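Local coordinates for protein Ent-copalyl diphosphate synthase (Streptomyces platensis, PDB 5BP8) that is a mostly helical enzyme of the terpene cyclase kind, with a region akin to the C-terminal domain of squalene-hopene cyclases, at residues L458-R463 against R473-G478. Numbering follows the deposited sequence.
Sequences LLMRTR and RSAARG. With SO4 (sulfate ion), chain D.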
loop_
_atom_site.group_PDB
_atom_site.type_symbol
_atom_site.label_atom_id
_atom_site.label_comp_id
_atom_site.label_asym_id
_atom_site.label_seq_id
_atom_site.Cartn_x
_atom_site.Cartn_y
_atom_site.Cartn_z
ATOM N N LEU A 458 -15.362 3.761 -13.445
ATOM C CA LEU A 458 -16.669 3.611 -12.818
ATOM C C LEU A 458 -17.755 4.144 -13.733
ATOM O O LEU A 458 -18.758 3.456 -13.986
ATOM C CB LEU A 458 -16.725 4.335 -11.469
ATOM C CG LEU A 458 -18.059 4.328 -10.714
ATOM C CD1 LEU A 458 -18.649 2.936 -10.620
ATOM C CD2 LEU A 458 -17.914 4.916 -9.314
ATOM N N LEU A 459 -17.575 5.380 -14.213
ATOM C CA LEU A 459 -18.592 6.030 -15.034
ATOM C C LEU A 459 -18.814 5.315 -16.365
ATOM O O LEU A 459 -19.970 5.103 -16.772
ATOM C CB LEU A 459 -18.234 7.495 -15.279
ATOM C CG LEU A 459 -18.277 8.421 -14.057
ATOM C CD1 LEU A 459 -17.692 9.783 -14.407
ATOM C CD2 LEU A 459 -19.689 8.584 -13.519
HETATM N N MSE A 460 -17.731 4.930 -17.028
HETATM C CA MSE A 460 -17.843 4.252 -18.331
HETATM C C MSE A 460 -18.394 2.855 -18.201
HETATM O O MSE A 460 -19.303 2.451 -18.976
HETATM C CB MSE A 460 -16.518 4.281 -19.080
HETATM C CG MSE A 460 -16.066 5.682 -19.458
HETATM SE SE MSE A 460 -17.282 6.579 -20.729
HETATM C CE MSE A 460 -18.783 7.227 -19.677
ATOM N N ARG A 461 -17.900 2.090 -17.237
ATOM C CA ARG A 461 -18.314 0.691 -17.131
ATOM C C ARG A 461 -19.753 0.511 -16.633
ATOM O O ARG A 461 -20.361 -0.542 -16.881
ATOM C CB ARG A 461 -17.340 -0.115 -16.289
ATOM C CG ARG A 461 -15.983 -0.327 -16.967
ATOM C CD ARG A 461 -14.908 -0.812 -16.010
ATOM N NE ARG A 461 -15.192 -2.098 -15.377
ATOM C CZ ARG A 461 -14.400 -2.669 -14.463
ATOM N NH1 ARG A 461 -13.262 -2.089 -14.067
ATOM N NH2 ARG A 461 -14.746 -3.814 -13.933
ATOM N N THR A 462 -20.310 1.524 -15.971
ATOM C CA THR A 462 -21.658 1.414 -15.407
ATOM C C THR A 462 -22.668 2.229 -16.190
ATOM O O THR A 462 -23.799 2.393 -15.752
ATOM C CB THR A 462 -21.697 1.839 -13.924
ATOM O OG1 THR A 462 -21.366 3.227 -13.790
ATOM C CG2 THR A 462 -20.763 0.979 -13.103
ATOM N N ARG A 463 -22.252 2.736 -17.346
ATOM C CA ARG A 463 -23.077 3.580 -18.180
ATOM C C ARG A 463 -24.155 2.696 -18.790
ATOM O O ARG A 463 -23.902 1.539 -19.072
ATOM C CB ARG A 463 -22.209 4.191 -19.275
ATOM C CG ARG A 463 -22.840 5.296 -20.102
ATOM C CD ARG A 463 -21.745 6.071 -20.831
ATOM N NE ARG A 463 -22.139 6.560 -22.157
ATOM C CZ ARG A 463 -21.754 6.033 -23.326
ATOM N NH1 ARG A 463 -20.953 4.965 -23.381
ATOM N NH2 ARG A 463 -22.181 6.581 -24.462
ATOM N N ARG A 473 -19.932 13.193 -20.438
ATOM C CA ARG A 473 -19.139 14.420 -20.436
ATOM C C ARG A 473 -18.159 14.416 -19.250
ATOM O O ARG A 473 -17.012 14.844 -19.379
ATOM C CB ARG A 473 -20.027 15.670 -20.398
ATOM C CG ARG A 473 -20.896 15.845 -21.650
ATOM C CD ARG A 473 -21.601 17.196 -21.729
ATOM N NE ARG A 473 -22.599 17.379 -20.673
ATOM C CZ ARG A 473 -23.851 16.916 -20.694
ATOM N NH1 ARG A 473 -24.319 16.228 -21.734
ATOM N NH2 ARG A 473 -24.655 17.146 -19.655
ATOM N N SER A 474 -18.629 13.936 -18.102
ATOM C CA SER A 474 -17.772 13.833 -16.919
ATOM C C SER A 474 -16.580 12.925 -17.190
ATOM O O SER A 474 -15.433 13.301 -16.928
ATOM C CB SER A 474 -18.565 13.315 -15.716
ATOM O OG SER A 474 -17.718 13.098 -14.580
ATOM N N ALA A 475 -16.843 11.727 -17.700
ATOM C CA ALA A 475 -15.769 10.808 -18.054
ATOM C C ALA A 475 -14.808 11.397 -19.090
ATOM O O ALA A 475 -13.592 11.170 -19.019
ATOM C CB ALA A 475 -16.334 9.487 -18.547
ATOM N N ALA A 476 -15.347 12.153 -20.050
ATOM C CA ALA A 476 -14.523 12.846 -21.057
ATOM C C ALA A 476 -13.583 13.861 -20.428
ATOM O O ALA A 476 -12.428 13.947 -20.817
ATOM C CB ALA A 476 -15.405 13.549 -22.095
ATOM N N ARG A 477 -14.074 14.628 -19.465
ATOM C CA ARG A 477 -13.242 15.625 -18.796
ATOM C C ARG A 477 -12.160 14.897 -17.968
ATOM O O ARG A 477 -11.015 15.362 -17.899
ATOM C CB ARG A 477 -14.083 16.551 -17.898
ATOM C CG ARG A 477 -14.923 17.601 -18.665
ATOM C CD ARG A 477 -15.508 18.668 -17.761
ATOM N NE ARG A 477 -16.303 18.125 -16.655
ATOM C CZ ARG A 477 -17.596 17.803 -16.715
ATOM N NH1 ARG A 477 -18.300 17.949 -17.836
ATOM N NH2 ARG A 477 -18.202 17.320 -15.636
ATOM N N GLY A 478 -12.544 13.769 -17.360
ATOM C CA GLY A 478 -11.601 12.874 -16.650
ATOM C C GLY A 478 -10.476 12.450 -17.569
ATOM O O GLY A 478 -9.293 12.595 -17.241
HETATM S S SO4 D . -22.066 19.173 -17.580
HETATM O O1 SO4 D . -23.526 19.017 -17.810
HETATM O O2 SO4 D . -21.796 19.103 -16.126
HETATM O O3 SO4 D . -21.359 18.093 -18.300
HETATM O O4 SO4 D . -21.602 20.491 -18.080
#
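A helix-to-helix packing in the part of the chain related to squalene-hopene cyclases brings Leu-459 and Met-460, near the C-terminal end of helix 449-461, against Ser-474 and Ala-475 of helix 469-484. The small Ala-475 is the meeting point: its CA lies 6.3 Å from Leu-459 CA, a spacing that lets Leu-459 CB and Ala-475 CB approach to 4.3 Å. Met-460, a selenomethionine, reaches Ala-475 from beside this pair. Bends at chi2 (-64°) and chi3 (79°) fold its chain back, so that CG, SE and CE all border the methyl, with Met-460 CE 3.5 Å from Ala-475 CB. Leu-459 sends its CD1 branch to Ser-474, 3.3 Å from OG. That hydroxyl is hydrogen-bonded to Gln-436, while Trp-442 touches both side chains. Just past the end of helix 449-461, the hydroxyl OG1 of Thr-462 donates back to Leu-458 O at 2.6 Å, the donor lying 29° out of the carbonyl plane. Elsewhere on helix 469-484, Arg-473 grips a sulfate, probably from the crystallisation liquor, through NE to O3 and NH2 to O1, its guanidinium edge-on to the ion; Arg-477 NH1 adds a second bond to O3, at 3.1 Å.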